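Long-range contacts in succinyl-CoA ligase (ADP-forming) subunit alpha (Methanosaeta concilii, PDB 6HXI), which binds coenzyme A and joins a CoA-ligase region to part of a citrate synthase-type domain in one long chain: residues S43-P48 and L65-T70; K14-G19 and P79-M84. All blocks are in the same frame, centred on the assembly; numbering follows the deposited sequence.

Contact 1. Residues S43-P48 and L65-T70; sequences SAIINP and LPMYKT
Strands 44-46 and 65-68 run side by side in parallel, and M67 lies between the two bonds made by I45. I45 N donates to P66 O at 3.0 Å (167° at the hydrogen), lying in the carbonyl plane, while I45 O receives Y68 N at 2.8 Å, nearly along the C=O axis. Y68 O in turn takes N47 N at 2.7 Å, a more bent bond of 151°, so both polar backbone atoms of Y68 are used. P66 has no N-H to give, and its role is that of an acceptor. I46 turns its backbone the other way, to V17 on the neighbouring strand 15-18 and to G19, the residue after it.

The side chains divide between two faces. On one, I45 CD1 reaches L65 CB at 3.8 Å, the two side chains crossing at about a right angle, and I25 of helix 22-34 covers both. M67 carries CG anti to the backbone N (chi1 -169°), which lays its chain alongside N47, CG against N47 CB at 3.7 Å; the amide's OD1 accepts from S49 N, two residues on, the bond of an Asx turn. The other face bears I46 and Y68 beneath helix 71-77. There A44 CB meets the edge of the Y68 ring at CD1 (3.7 Å), a place where a small methyl fits. T70 OG1 accepts from L73 N and so caps that helix. Parallel strands with apolar side chains on both faces, each face covered by a helix, are characteristic of the Rossmann-like nucleotide-binding fold of CoA-binding domains.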
loop_
_atom_site.group_PDB
_atom_site.type_symbol
_atom_site.label_atom_id
_atom_site.label_comp_id
_atom_site.label_asym_id
_atom_site.label_seq_id
_atom_site.Cartn_x
_atom_site.Cartn_y
_atom_site.Cartn_z
ATOM N N SER B 43 -19.382 21.208 -32.309
ATOM C CA SER B 43 -17.932 21.269 -32.466
ATOM C C SER B 43 -17.287 21.120 -31.075
ATOM O O SER B 43 -16.312 20.381 -30.939
ATOM C CB SER B 43 -17.521 22.593 -33.106
ATOM O OG SER B 43 -17.870 22.647 -34.478
ATOM N N ALA B 44 -17.836 21.819 -30.038
ATOM C CA ALA B 44 -17.292 21.753 -28.676
ATOM C C ALA B 44 -18.321 22.070 -27.602
ATOM O O ALA B 44 -19.366 22.675 -27.869
ATOM C CB ALA B 44 -16.087 22.697 -28.524
ATOM N N ILE B 45 -17.986 21.695 -26.370
ATOM C CA ILE B 45 -18.764 22.009 -25.184
ATOM C C ILE B 45 -17.979 23.080 -24.445
ATOM O O ILE B 45 -16.748 23.026 -24.421
ATOM C CB ILE B 45 -19.008 20.762 -24.313
ATOM C CG1 ILE B 45 -19.748 19.675 -25.120
ATOM C CG2 ILE B 45 -19.763 21.099 -23.025
ATOM C CD1 ILE B 45 -19.209 18.348 -24.878
ATOM N N ILE B 46 -18.675 24.059 -23.858
ATOM C CA ILE B 46 -17.997 25.057 -23.056
ATOM C C ILE B 46 -18.408 24.752 -21.607
ATOM O O ILE B 46 -19.593 24.789 -21.278
ATOM C CB ILE B 46 -18.238 26.530 -23.532
ATOM C CG1 ILE B 46 -17.930 26.673 -25.048
ATOM C CG2 ILE B 46 -17.374 27.501 -22.714
ATOM C CD1 ILE B 46 -18.562 27.843 -25.715
ATOM N N ASN B 47 -17.449 24.311 -20.795
ATOM C CA ASN B 47 -17.657 23.951 -19.408
ATOM C C ASN B 47 -16.803 24.890 -18.536
ATOM O O ASN B 47 -15.575 24.751 -18.483
ATOM C CB ASN B 47 -17.326 22.477 -19.174
ATOM C CG ASN B 47 -17.688 21.948 -17.802
ATOM O OD1 ASN B 47 -18.015 22.681 -16.871
ATOM N ND2 ASN B 47 -17.596 20.650 -17.637
ATOM N N PRO B 48 -17.449 25.850 -17.837
ATOM C CA PRO B 48 -16.670 26.831 -17.053
ATOM C C PRO B 48 -15.859 26.259 -15.898
ATOM O O PRO B 48 -14.907 26.900 -15.435
ATOM C CB PRO B 48 -17.701 27.845 -16.598
ATOM C CG PRO B 48 -19.002 27.220 -16.850
ATOM C CD PRO B 48 -18.894 26.144 -17.820
ATOM N N LEU B 65 -16.120 14.501 -27.857
ATOM C CA LEU B 65 -16.270 15.933 -28.106
ATOM C C LEU B 65 -15.286 16.686 -27.228
ATOM O O LEU B 65 -15.166 16.359 -26.046
ATOM C CB LEU B 65 -17.697 16.442 -27.844
ATOM C CG LEU B 65 -18.782 15.877 -28.771
ATOM C CD1 LEU B 65 -20.116 16.433 -28.401
ATOM C CD2 LEU B 65 -18.454 16.121 -30.248
ATOM N N PRO B 66 -14.581 17.694 -27.793
ATOM C CA PRO B 66 -13.677 18.513 -26.968
ATOM C C PRO B 66 -14.469 19.447 -26.050
ATOM O O PRO B 66 -15.612 19.798 -26.343
ATOM C CB PRO B 66 -12.831 19.262 -27.985
ATOM C CG PRO B 66 -13.671 19.308 -29.208
ATOM C CD PRO B 66 -14.626 18.170 -29.192
ATOM N N MET B 67 -13.870 19.817 -24.916
ATOM C CA MET B 67 -14.536 20.604 -23.897
ATOM C C MET B 67 -13.606 21.706 -23.404
ATOM O O MET B 67 -12.486 21.421 -22.983
ATOM C CB MET B 67 -15.013 19.630 -22.809
ATOM C CG MET B 67 -15.938 20.224 -21.799
ATOM S SD MET B 67 -16.689 18.897 -20.813
ATOM C CE MET B 67 -15.344 18.435 -19.761
ATOM N N TYR B 68 -14.043 22.976 -23.578
ATOM C CA TYR B 68 -13.290 24.207 -23.278
ATOM C C TYR B 68 -13.828 24.954 -22.093
ATOM O O TYR B 68 -15.025 24.958 -21.884
ATOM C CB TYR B 68 -13.258 25.132 -24.521
ATOM C CG TYR B 68 -12.462 24.535 -25.661
ATOM C CD1 TYR B 68 -13.049 23.645 -26.557
ATOM C CD2 TYR B 68 -11.106 24.802 -25.805
ATOM C CE1 TYR B 68 -12.314 23.056 -27.579
ATOM C CE2 TYR B 68 -10.360 24.223 -26.836
ATOM C CZ TYR B 68 -10.968 23.341 -27.708
ATOM O OH TYR B 68 -10.251 22.771 -28.718
ATOM N N LYS B 69 -12.949 25.626 -21.333
ATOM C CA LYS B 69 -13.331 26.404 -20.152
ATOM C C LYS B 69 -14.003 27.731 -20.512
ATOM O O LYS B 69 -14.854 28.202 -19.751
ATOM C CB LYS B 69 -12.101 26.673 -19.264
ATOM C CG LYS B 69 -12.070 25.866 -17.969
ATOM C CD LYS B 69 -11.266 26.585 -16.888
ATOM C CE LYS B 69 -11.605 26.081 -15.500
ATOM N NZ LYS B 69 -10.978 26.893 -14.426
ATOM N N THR B 70 -13.594 28.360 -21.645
ATOM C CA THR B 70 -14.112 29.674 -22.067
ATOM C C THR B 70 -14.631 29.692 -23.517
ATOM O O THR B 70 -14.251 28.856 -24.336
ATOM C CB THR B 70 -13.042 30.801 -21.871
ATOM O OG1 THR B 70 -12.051 30.721 -22.905
ATOM C CG2 THR B 70 -12.363 30.779 -20.499
#

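Contact 2. Residues K14-G19 and P79-M84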
loop_
_atom_site.group_PDB
_atom_site.type_symbol
_atom_site.label_atom_id
_atom_site.label_comp_id
_atom_site.label_asym_id
_atom_site.label_seq_id
_atom_site.Cartn_x
_atom_site.Cartn_y
_atom_site.Cartn_z
ATOM N N LYS B 14 -22.675 24.099 -37.286
ATOM C CA LYS B 14 -21.813 23.641 -36.203
ATOM C C LYS B 14 -22.034 24.581 -35.011
ATOM O O LYS B 14 -22.193 25.803 -35.178
ATOM C CB LYS B 14 -20.342 23.599 -36.650
ATOM C CG LYS B 14 -20.028 22.457 -37.602
ATOM C CD LYS B 14 -19.990 21.103 -36.898
ATOM C CE LYS B 14 -19.319 20.058 -37.747
ATOM N NZ LYS B 14 -18.950 18.867 -36.945
ATOM N N ALA B 15 -22.102 23.999 -33.826
ATOM C CA ALA B 15 -22.456 24.717 -32.624
ATOM C C ALA B 15 -21.583 24.401 -31.415
ATOM O O ALA B 15 -20.916 23.365 -31.367
ATOM C CB ALA B 15 -23.918 24.423 -32.267
ATOM N N PHE B 16 -21.645 25.301 -30.413
ATOM C CA PHE B 16 -21.055 25.123 -29.106
ATOM C C PHE B 16 -22.220 24.983 -28.166
ATOM O O PHE B 16 -23.247 25.631 -28.348
ATOM C CB PHE B 16 -20.239 26.340 -28.675
ATOM C CG PHE B 16 -19.054 26.703 -29.538
ATOM C CD1 PHE B 16 -18.039 25.780 -29.780
ATOM C CD2 PHE B 16 -18.905 27.991 -30.027
ATOM C CE1 PHE B 16 -16.912 26.134 -30.526
ATOM C CE2 PHE B 16 -17.798 28.335 -30.805
ATOM C CZ PHE B 16 -16.790 27.412 -31.028
ATOM N N VAL B 17 -22.085 24.115 -27.187
ATOM C CA VAL B 17 -23.074 23.972 -26.141
ATOM C C VAL B 17 -22.388 24.539 -24.911
ATOM O O VAL B 17 -21.387 23.981 -24.462
ATOM C CB VAL B 17 -23.554 22.501 -25.942
ATOM C CG1 VAL B 17 -24.436 22.377 -24.688
ATOM C CG2 VAL B 17 -24.296 21.997 -27.170
ATOM N N TYR B 18 -22.862 25.687 -24.424
ATOM C CA TYR B 18 -22.345 26.315 -23.205
ATOM C C TYR B 18 -23.120 25.707 -22.030
ATOM O O TYR B 18 -24.351 25.860 -21.938
ATOM C CB TYR B 18 -22.511 27.859 -23.223
ATOM C CG TYR B 18 -21.812 28.507 -22.049
ATOM C CD1 TYR B 18 -22.397 28.517 -20.786
ATOM C CD2 TYR B 18 -20.523 29.023 -22.176
ATOM C CE1 TYR B 18 -21.730 29.032 -19.688
ATOM C CE2 TYR B 18 -19.850 29.559 -21.080
ATOM C CZ TYR B 18 -20.455 29.548 -19.838
ATOM O OH TYR B 18 -19.816 30.078 -18.754
ATOM N N GLY B 19 -22.390 25.027 -21.152
ATOM C CA GLY B 19 -22.949 24.370 -19.982
ATOM C C GLY B 19 -22.898 22.872 -20.157
ATOM O O GLY B 19 -23.206 22.371 -21.235
ATOM N N PRO B 79 -13.558 27.908 -35.377
ATOM C CA PRO B 79 -14.177 29.100 -35.981
ATOM C C PRO B 79 -15.388 28.806 -36.853
ATOM O O PRO B 79 -16.189 29.710 -37.085
ATOM C CB PRO B 79 -13.041 29.745 -36.786
ATOM C CG PRO B 79 -12.058 28.695 -36.993
ATOM C CD PRO B 79 -12.171 27.727 -35.860
ATOM N N GLU B 80 -15.531 27.552 -37.316
ATOM C CA GLU B 80 -16.653 27.117 -38.153
ATOM C C GLU B 80 -17.989 27.084 -37.397
ATOM O O GLU B 80 -19.039 27.049 -38.026
ATOM C CB GLU B 80 -16.358 25.740 -38.785
ATOM C CG GLU B 80 -16.297 24.580 -37.797
ATOM C CD GLU B 80 -14.915 24.188 -37.319
ATOM O OE1 GLU B 80 -14.708 22.978 -37.071
ATOM O OE2 GLU B 80 -14.043 25.078 -37.192
ATOM N N ALA B 81 -17.940 27.020 -36.059
ATOM C CA ALA B 81 -19.131 26.976 -35.212
ATOM C C ALA B 81 -19.683 28.413 -35.067
ATOM O O ALA B 81 -18.998 29.278 -34.518
ATOM C CB ALA B 81 -18.778 26.378 -33.847
ATOM N N ASP B 82 -20.872 28.668 -35.618
ATOM C CA ASP B 82 -21.496 30.001 -35.609
ATOM C C ASP B 82 -22.734 30.100 -34.684
ATOM O O ASP B 82 -23.362 31.156 -34.584
ATOM C CB ASP B 82 -21.816 30.462 -37.045
ATOM C CG ASP B 82 -23.063 29.851 -37.664
ATOM O OD1 ASP B 82 -23.290 28.630 -37.475
ATOM O OD2 ASP B 82 -23.800 30.587 -38.363
ATOM N N VAL B 83 -23.067 28.991 -34.014
ATOM C CA VAL B 83 -24.182 28.911 -33.086
ATOM C C VAL B 83 -23.681 28.585 -31.678
ATOM O O VAL B 83 -22.841 27.702 -31.538
ATOM C CB VAL B 83 -25.224 27.860 -33.559
ATOM C CG1 VAL B 83 -26.362 27.715 -32.550
ATOM C CG2 VAL B 83 -25.773 28.206 -34.934
ATOM N N MET B 84 -24.235 29.261 -30.640
ATOM C CA MET B 84 -24.012 28.874 -29.253
ATOM C C MET B 84 -25.351 28.565 -28.579
ATOM O O MET B 84 -26.249 29.408 -28.579
ATOM C CB MET B 84 -23.220 29.900 -28.429
ATOM C CG MET B 84 -22.879 29.347 -27.037
ATOM S SD MET B 84 -21.788 30.375 -26.048
ATOM C CE MET B 84 -22.979 31.254 -24.995
HETATM O O HOH W 1 -21.632 26.793 -38.478
HETATM O O HOH W 2 -16.245 20.471 -35.543
#
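Water 1 is the best-held polar atom, with three grips: K14 N donates to its oxygen at 3.1 Å, while E80 O (2.6 Å from that oxygen) and D82 OD1 draw on its protons. Since further acceptors lie in reach, these must share. The water thus ties K14 to the E80-D82 turn, where direct bonding is slack: D82 N to K14 O is a weak bond, bent to 131°. Farther on, F16 N meets V83 O at 2.9 Å, in the carbonyl plane. This is the parallel pairing of 15-18 with 83-86, inner strands of the Rossmann-like sheet; residues F87 to S89, just past the second strand, line the coenzyme A pocket. The methyl CB of A81 sits 3.6 Å above one face of the F16 ring, offset toward the rim, a CH-pi contact that suits so small a residue. M84, bent at chi3, runs alongside Y18 in a Met-aromatic contact, its SD 3.9 Å from Y18 CB and oblique to the ring. The K14 chain, bent at chi2, carries NZ to P40 O and S39 OG, while water 2 links it only weakly to E80 OE1.

Both contacts belong to one sheet, in which strand 15-18 lies between 42-46 and 83-86; contact 1 pairs 42-46 with 61-68 and is nested within the loop that contact 2 closes. The two meet: I46 N and V17 O, and S43 N and A15 O, are probably hydrogen-bonded. Helix 71-77 packs on I46 and Y68 of contact 1 and on F16, Y18 and M84 of contact 2. Each is partly buried, yet contact 1 has three well-formed backbone bonds and meets a ring only at its edge, whereas contact 2 has one good and one weak, a methyl over a ring face and, at its exposed turn around E80, bridging water. K69 of contact 1 packs on K481 of the second subunit.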